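Local structure of PrimPol AEP domain (PP-N190) (Cyanophage S-2L, 6ZP9) at residues N86-Q100 / G120-P132. The protein probably acts as a primase-polymerase of the archaeo-eukaryotic primase (AEP) superfamily, synthesising phage DNA in which 2-aminoadenine takes the place of adenine. Numbering follows the deposited sequence. Where two conformers were deposited one is given.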
loop_
_atom_site.group_PDB
_atom_site.type_symbol
_atom_site.label_atom_id
_atom_site.label_comp_id
_atom_site.label_asym_id
_atom_site.label_seq_id
_atom_site.Cartn_x
_atom_site.Cartn_y
_atom_site.Cartn_z
ATOM N N ASN A 86 7.078 7.667 -1.666
ATOM C CA ASN A 86 7.178 7.657 -3.122
ATOM C C ASN A 86 5.834 7.633 -3.843
ATOM O O ASN A 86 5.817 7.708 -5.078
ATOM C CB ASN A 86 7.986 6.450 -3.586
ATOM C CG ASN A 86 9.428 6.551 -3.203
ATOM O OD1 ASN A 86 9.900 7.634 -2.853
ATOM N ND2 ASN A 86 10.147 5.431 -3.267
ATOM N N ALA A 87 4.721 7.519 -3.123
ATOM C CA ALA A 87 3.408 7.391 -3.737
ATOM C C ALA A 87 2.357 7.924 -2.774
ATOM O O ALA A 87 2.561 7.909 -1.560
ATOM C CB ALA A 87 3.101 5.924 -4.074
ATOM N N ILE A 88 1.230 8.388 -3.313
ATOM C CA ILE A 88 0.008 8.488 -2.524
ATOM C C ILE A 88 -0.859 7.287 -2.886
ATOM O O ILE A 88 -0.674 6.647 -3.928
ATOM C CB ILE A 88 -0.756 9.818 -2.733
ATOM C CG1 ILE A 88 -1.036 10.055 -4.223
ATOM C CG2 ILE A 88 0.008 10.975 -2.070
ATOM C CD1 ILE A 88 -1.855 11.311 -4.493
ATOM N N PHE A 89 -1.816 6.966 -2.017
ATOM C CA PHE A 89 -2.548 5.711 -2.148
ATOM C C PHE A 89 -3.787 5.753 -1.267
ATOM O O PHE A 89 -3.849 6.511 -0.291
ATOM C CB PHE A 89 -1.664 4.516 -1.766
ATOM C CG PHE A 89 -0.946 4.690 -0.449
ATOM C CD1 PHE A 89 0.306 5.291 -0.405
ATOM C CD2 PHE A 89 -1.523 4.265 0.734
ATOM C CE1 PHE A 89 0.969 5.468 0.795
ATOM C CE2 PHE A 89 -0.866 4.432 1.938
ATOM C CZ PHE A 89 0.387 5.033 1.970
ATOM N N GLY A 90 -4.767 4.918 -1.606
ATOM C CA GLY A 90 -5.948 4.846 -0.762
ATOM C C GLY A 90 -6.873 3.722 -1.170
ATOM O O GLY A 90 -6.610 2.974 -2.115
ATOM N N GLU A 91 -7.975 3.621 -0.438
ATOM C CA GLU A 91 -8.945 2.559 -0.655
ATOM C C GLU A 91 -10.300 3.033 -0.159
ATOM O O GLU A 91 -10.381 3.817 0.789
ATOM C CB GLU A 91 -8.546 1.275 0.093
ATOM C CG GLU A 91 -8.427 1.489 1.604
ATOM C CD GLU A 91 -8.059 0.233 2.392
ATOM O OE1 GLU A 91 -8.502 -0.879 2.032
ATOM O OE2 GLU A 91 -7.324 0.359 3.393
ATOM N N TRP A 92 -11.362 2.543 -0.793
ATOM C CA TRP A 92 -12.696 2.716 -0.235
ATOM C C TRP A 92 -12.949 1.669 0.841
ATOM O O TRP A 92 -12.472 0.535 0.756
ATOM C CB TRP A 92 -13.759 2.639 -1.329
ATOM C CG TRP A 92 -13.839 3.938 -2.097
ATOM C CD1 TRP A 92 -14.390 5.120 -1.665
ATOM C CD2 TRP A 92 -13.317 4.201 -3.407
ATOM N NE1 TRP A 92 -14.249 6.091 -2.629
ATOM C CE2 TRP A 92 -13.595 5.557 -3.707
ATOM C CE3 TRP A 92 -12.644 3.422 -4.361
ATOM C CZ2 TRP A 92 -13.229 6.147 -4.918
ATOM C CZ3 TRP A 92 -12.278 4.015 -5.563
ATOM C CH2 TRP A 92 -12.572 5.366 -5.829
ATOM N N ASP A 93 -13.680 2.069 1.880
ATOM C CA ASP A 93 -13.976 1.152 2.977
ATOM C C ASP A 93 -14.845 -0.011 2.523
ATOM O O ASP A 93 -14.802 -1.088 3.129
ATOM C CB ASP A 93 -14.660 1.903 4.127
ATOM C CG ASP A 93 -14.297 1.344 5.486
ATOM O OD1 ASP A 93 -13.528 0.368 5.545
ATOM O OD2 ASP A 93 -14.810 1.871 6.502
ATOM N N ASP A 94 -15.683 0.185 1.490
ATOM C CA ASP A 94 -16.613 -0.834 1.011
ATOM C C ASP A 94 -17.099 -0.423 -0.375
ATOM O O ASP A 94 -16.676 0.602 -0.925
ATOM C CB ASP A 94 -17.778 -1.034 1.985
ATOM C CG ASP A 94 -18.544 0.252 2.282
ATOM O OD1 ASP A 94 -18.754 1.096 1.379
ATOM O OD2 ASP A 94 -18.957 0.413 3.447
ATOM N N GLY A 95 -18.011 -1.185 -0.921
ATOM C CA GLY A 95 -18.540 -0.992 -2.255
ATOM C C GLY A 95 -18.255 -2.181 -3.148
ATOM O O GLY A 95 -17.289 -2.915 -2.930
ATOM N N ASP A 96 -19.103 -2.390 -4.147
ATOM C CA ASP A 96 -18.889 -3.459 -5.107
ATOM C C ASP A 96 -17.460 -3.419 -5.640
ATOM O O ASP A 96 -16.957 -2.357 -6.009
ATOM C CB ASP A 96 -19.900 -3.308 -6.241
ATOM C CG ASP A 96 -19.703 -4.329 -7.331
ATOM O OD1 ASP A 96 -19.985 -5.520 -7.071
ATOM O OD2 ASP A 96 -19.258 -3.944 -8.439
ATOM N N LEU A 97 -16.791 -4.577 -5.646
ATOM C CA LEU A 97 -15.367 -4.612 -5.994
ATOM C C LEU A 97 -15.128 -4.120 -7.417
ATOM O O LEU A 97 -14.214 -3.323 -7.665
ATOM C CB LEU A 97 -14.809 -6.027 -5.826
ATOM C CG LEU A 97 -14.030 -6.386 -4.557
ATOM C CD1 LEU A 97 -13.273 -7.688 -4.785
ATOM C CD2 LEU A 97 -13.072 -5.293 -4.146
ATOM N N ALA A 98 -15.942 -4.586 -8.371
ATOM C CA ALA A 98 -15.805 -4.126 -9.750
ATOM C C ALA A 98 -15.979 -2.617 -9.848
ATOM O O ALA A 98 -15.268 -1.951 -10.611
ATOM C CB ALA A 98 -16.820 -4.838 -10.641
ATOM N N TRP A 99 -16.930 -2.057 -9.094
ATOM C CA TRP A 99 -17.079 -0.608 -9.078
ATOM C C TRP A 99 -15.813 0.057 -8.545
ATOM O O TRP A 99 -15.368 1.083 -9.079
ATOM C CB TRP A 99 -18.300 -0.213 -8.240
ATOM C CG TRP A 99 -18.334 1.243 -7.928
ATOM C CD1 TRP A 99 -18.815 2.243 -8.724
ATOM C CD2 TRP A 99 -17.855 1.874 -6.737
ATOM N NE1 TRP A 99 -18.663 3.459 -8.101
ATOM C CE2 TRP A 99 -18.076 3.260 -6.881
ATOM C CE3 TRP A 99 -17.249 1.404 -5.567
ATOM C CZ2 TRP A 99 -17.716 4.176 -5.899
ATOM C CZ3 TRP A 99 -16.895 2.314 -4.595
ATOM C CH2 TRP A 99 -17.128 3.687 -4.768
ATOM N N GLN A 100 -15.203 -0.538 -7.512
ATOM C CA GLN A 100 -14.019 0.057 -6.889
ATOM C C GLN A 100 -12.872 0.202 -7.879
ATOM O O GLN A 100 -12.101 1.167 -7.807
ATOM C CB GLN A 100 -13.567 -0.792 -5.709
ATOM C CG GLN A 100 -14.484 -0.726 -4.510
ATOM C CD GLN A 100 -13.864 -1.370 -3.305
ATOM O OE1 GLN A 100 -12.674 -1.191 -3.026
ATOM N NE2 GLN A 100 -14.656 -2.146 -2.585
ATOM N N GLY A 120 -9.426 -9.185 0.130
ATOM C CA GLY A 120 -10.466 -8.725 1.017
ATOM C C GLY A 120 -11.459 -7.817 0.320
ATOM O O GLY A 120 -11.706 -7.925 -0.886
ATOM N N LYS A 121 -11.983 -6.842 1.101
ATOM C CA LYS A 121 -13.129 -6.068 0.652
ATOM C C LYS A 121 -12.756 -4.828 -0.151
ATOM O O LYS A 121 -13.662 -4.140 -0.633
ATOM C CB LYS A 121 -13.978 -5.642 1.855
ATOM C CG LYS A 121 -13.245 -4.722 2.821
ATOM C CD LYS A 121 -14.149 -4.269 3.958
ATOM C CE LYS A 121 -13.361 -3.516 5.016
ATOM N NZ LYS A 121 -13.433 -2.042 4.828
ATOM N N SER A 122 -11.470 -4.519 -0.327
ATOM C CA SER A 122 -11.073 -3.253 -0.927
ATOM C C SER A 122 -9.998 -3.453 -1.987
ATOM O O SER A 122 -9.120 -4.309 -1.852
ATOM C CB SER A 122 -10.480 -2.296 0.144
ATOM O OG SER A 122 -11.462 -1.962 1.109
ATOM N N ILE A 123 -10.109 -2.682 -3.051
ATOM C CA ILE A 123 -9.030 -2.465 -4.007
ATOM C C ILE A 123 -8.123 -1.374 -3.455
ATOM O O ILE A 123 -8.599 -0.399 -2.848
ATOM C CB ILE A 123 -9.607 -2.065 -5.380
ATOM C CG1 ILE A 123 -10.558 -3.146 -5.919
ATOM C CG2 ILE A 123 -8.488 -1.686 -6.377
ATOM C CD1 ILE A 123 -9.911 -4.505 -6.196
ATOM N N HIS A 124 -6.817 -1.522 -3.653
ATOM C CA HIS A 124 -5.853 -0.491 -3.289
ATOM C C HIS A 124 -5.379 0.234 -4.544
ATOM O O HIS A 124 -5.045 -0.406 -5.547
ATOM C CB HIS A 124 -4.669 -1.101 -2.539
ATOM C CG HIS A 124 -5.016 -1.580 -1.161
ATOM N ND1 HIS A 124 -4.078 -2.082 -0.284
ATOM C CD2 HIS A 124 -6.203 -1.633 -0.514
ATOM C CE1 HIS A 124 -4.671 -2.416 0.849
ATOM N NE2 HIS A 124 -5.961 -2.153 0.736
ATOM N N HIS A 125 -5.369 1.565 -4.491
ATOM C CA HIS A 125 -4.977 2.408 -5.614
ATOM C C HIS A 125 -3.706 3.160 -5.257
ATOM O O HIS A 125 -3.616 3.737 -4.172
ATOM C CB HIS A 125 -6.082 3.411 -5.963
ATOM C CG HIS A 125 -7.448 2.809 -5.986
ATOM N ND1 HIS A 125 -8.030 2.330 -7.140
ATOM C CD2 HIS A 125 -8.348 2.602 -4.996
ATOM C CE1 HIS A 125 -9.228 1.851 -6.859
ATOM N NE2 HIS A 125 -9.446 2.003 -5.565
ATOM N N TYR A 126 -2.737 3.169 -6.166
ATOM C CA TYR A 126 -1.470 3.857 -5.960
ATOM C C TYR A 126 -1.168 4.839 -7.090
ATOM O O TYR A 126 -1.348 4.524 -8.269
ATOM C CB TYR A 126 -0.320 2.876 -5.884
ATOM C CG TYR A 126 -0.244 2.005 -4.657
ATOM C CD1 TYR A 126 -0.992 0.836 -4.565
ATOM C CD2 TYR A 126 0.626 2.317 -3.623
ATOM C CE1 TYR A 126 -0.883 0.012 -3.470
ATOM C CE2 TYR A 126 0.735 1.508 -2.523
ATOM C CZ TYR A 126 -0.012 0.356 -2.452
ATOM O OH TYR A 126 0.111 -0.461 -1.354
ATOM N N TRP A 127 -0.657 6.010 -6.725
ATOM C CA TRP A 127 -0.141 6.986 -7.678
ATOM C C TRP A 127 1.317 7.247 -7.304
ATOM O O TRP A 127 1.598 7.810 -6.238
ATOM C CB TRP A 127 -0.967 8.275 -7.657
ATOM C CG TRP A 127 -2.392 8.142 -8.156
ATOM C CD1 TRP A 127 -2.870 8.486 -9.397
ATOM C CD2 TRP A 127 -3.521 7.670 -7.412
ATOM N NE1 TRP A 127 -4.224 8.240 -9.468
ATOM C CE2 TRP A 127 -4.649 7.746 -8.265
ATOM C CE3 TRP A 127 -3.690 7.184 -6.110
ATOM C CZ2 TRP A 127 -5.924 7.346 -7.860
ATOM C CZ3 TRP A 127 -4.968 6.785 -5.709
ATOM C CH2 TRP A 127 -6.065 6.873 -6.583
ATOM N N VAL A 128 2.245 6.825 -8.170
ATOM C CA VAL A 128 3.675 6.855 -7.867
ATOM C C VAL A 128 4.296 8.100 -8.481
ATOM O O VAL A 128 4.014 8.440 -9.636
ATOM C CB VAL A 128 4.367 5.584 -8.390
ATOM C CG1 VAL A 128 5.851 5.618 -8.048
ATOM C CG2 VAL A 128 3.696 4.351 -7.797
ATOM N N PHE A 129 5.147 8.780 -7.713
ATOM C CA PHE A 129 5.807 9.990 -8.182
ATOM C C PHE A 129 7.179 9.673 -8.778
ATOM O O PHE A 129 7.772 8.624 -8.512
ATOM C CB PHE A 129 5.948 10.998 -7.043
ATOM C CG PHE A 129 4.643 11.415 -6.451
ATOM C CD1 PHE A 129 3.806 12.285 -7.137
ATOM C CD2 PHE A 129 4.244 10.934 -5.211
ATOM C CE1 PHE A 129 2.589 12.669 -6.596
ATOM C CE2 PHE A 129 3.034 11.312 -4.665
ATOM C CZ PHE A 129 2.204 12.180 -5.358
ATOM N N HIS A 130 7.682 10.608 -9.594
ATOM C CA HIS A 130 8.992 10.420 -10.212
ATOM C C HIS A 130 10.137 10.545 -9.207
ATOM O O HIS A 130 11.218 9.990 -9.442
ATOM C CB HIS A 130 9.172 11.404 -11.383
ATOM C CG HIS A 130 9.063 12.851 -11.004
ATOM N ND1 HIS A 130 9.982 13.485 -10.193
ATOM C CD2 HIS A 130 8.159 13.800 -11.355
ATOM C CE1 HIS A 130 9.641 14.755 -10.044
ATOM N NE2 HIS A 130 8.542 14.974 -10.742
ATOM N N SER A 131 9.920 11.224 -8.088
ATOM C CA SER A 131 10.931 11.422 -7.057
ATOM C C SER A 131 10.287 11.276 -5.688
ATOM O O SER A 131 9.070 11.444 -5.550
ATOM C CB SER A 131 11.587 12.808 -7.176
ATOM O OG SER A 131 12.035 13.054 -8.503
ATOM N N PRO A 132 11.074 10.965 -4.653
ATOM C CA PRO A 132 10.505 10.881 -3.306
ATOM C C PRO A 132 9.962 12.231 -2.872
ATOM O O PRO A 132 10.513 13.274 -3.214
ATOM C CB PRO A 132 11.696 10.455 -2.439
ATOM C CG PRO A 132 12.691 9.867 -3.397
ATOM C CD PRO A 132 12.520 10.680 -4.646
HETATM O O HOH W 1 9.010 8.274 -6.124
HETATM O O HOH W 2 -7.683 -3.192 2.837
HETATM O O HOH W 3 -10.869 0.929 -3.155
HETATM O O HOH W 4 -16.381 -4.742 -0.977
#
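An antiparallel strand pair in one β-sheet of the AEP domain joins 87-90 to 123-129, their axes 170° apart. I88 with W127 and G90 with H125 are hydrogen-bonded pairs; W127 N gives I88 O a nearly straight 2.9 Å bond (177°). In the non-hydrogen-bonded pair between them, F89 CB sits over the face of the Y126 ring, 4.1 Å from its centroid. CG, between backbone N and carbonyl carbon (chi1 49°), carries the phenyl away from 123-129, leaving CB this CH-pi contact; the rings meet obliquely.

At the I123 end, the Q100 amide binds backbone twice: OE1 accepts from I123 N and NE2 gives to K121 O, both at 3.0 Å. NE2 also donates to G95 O, fixing the amide's rotation. S122 OG, in the conformer given, donates to W92 O (2.7 Å). One water links W92 N, Q100 OE1, I123 O and H125 NE2; H125 ND1 bonds Q115 NE2. E91 OE1 accepts a weak bond from H124 NE2 and a shorter one from a water beside that nitrogen; N155 holds OE2.

Strand 114-117 lies beyond 123-129; helices 135-149 and 188-194 cover I88 and W127, while M162 of strand 161-163 packs on F89 and Y126.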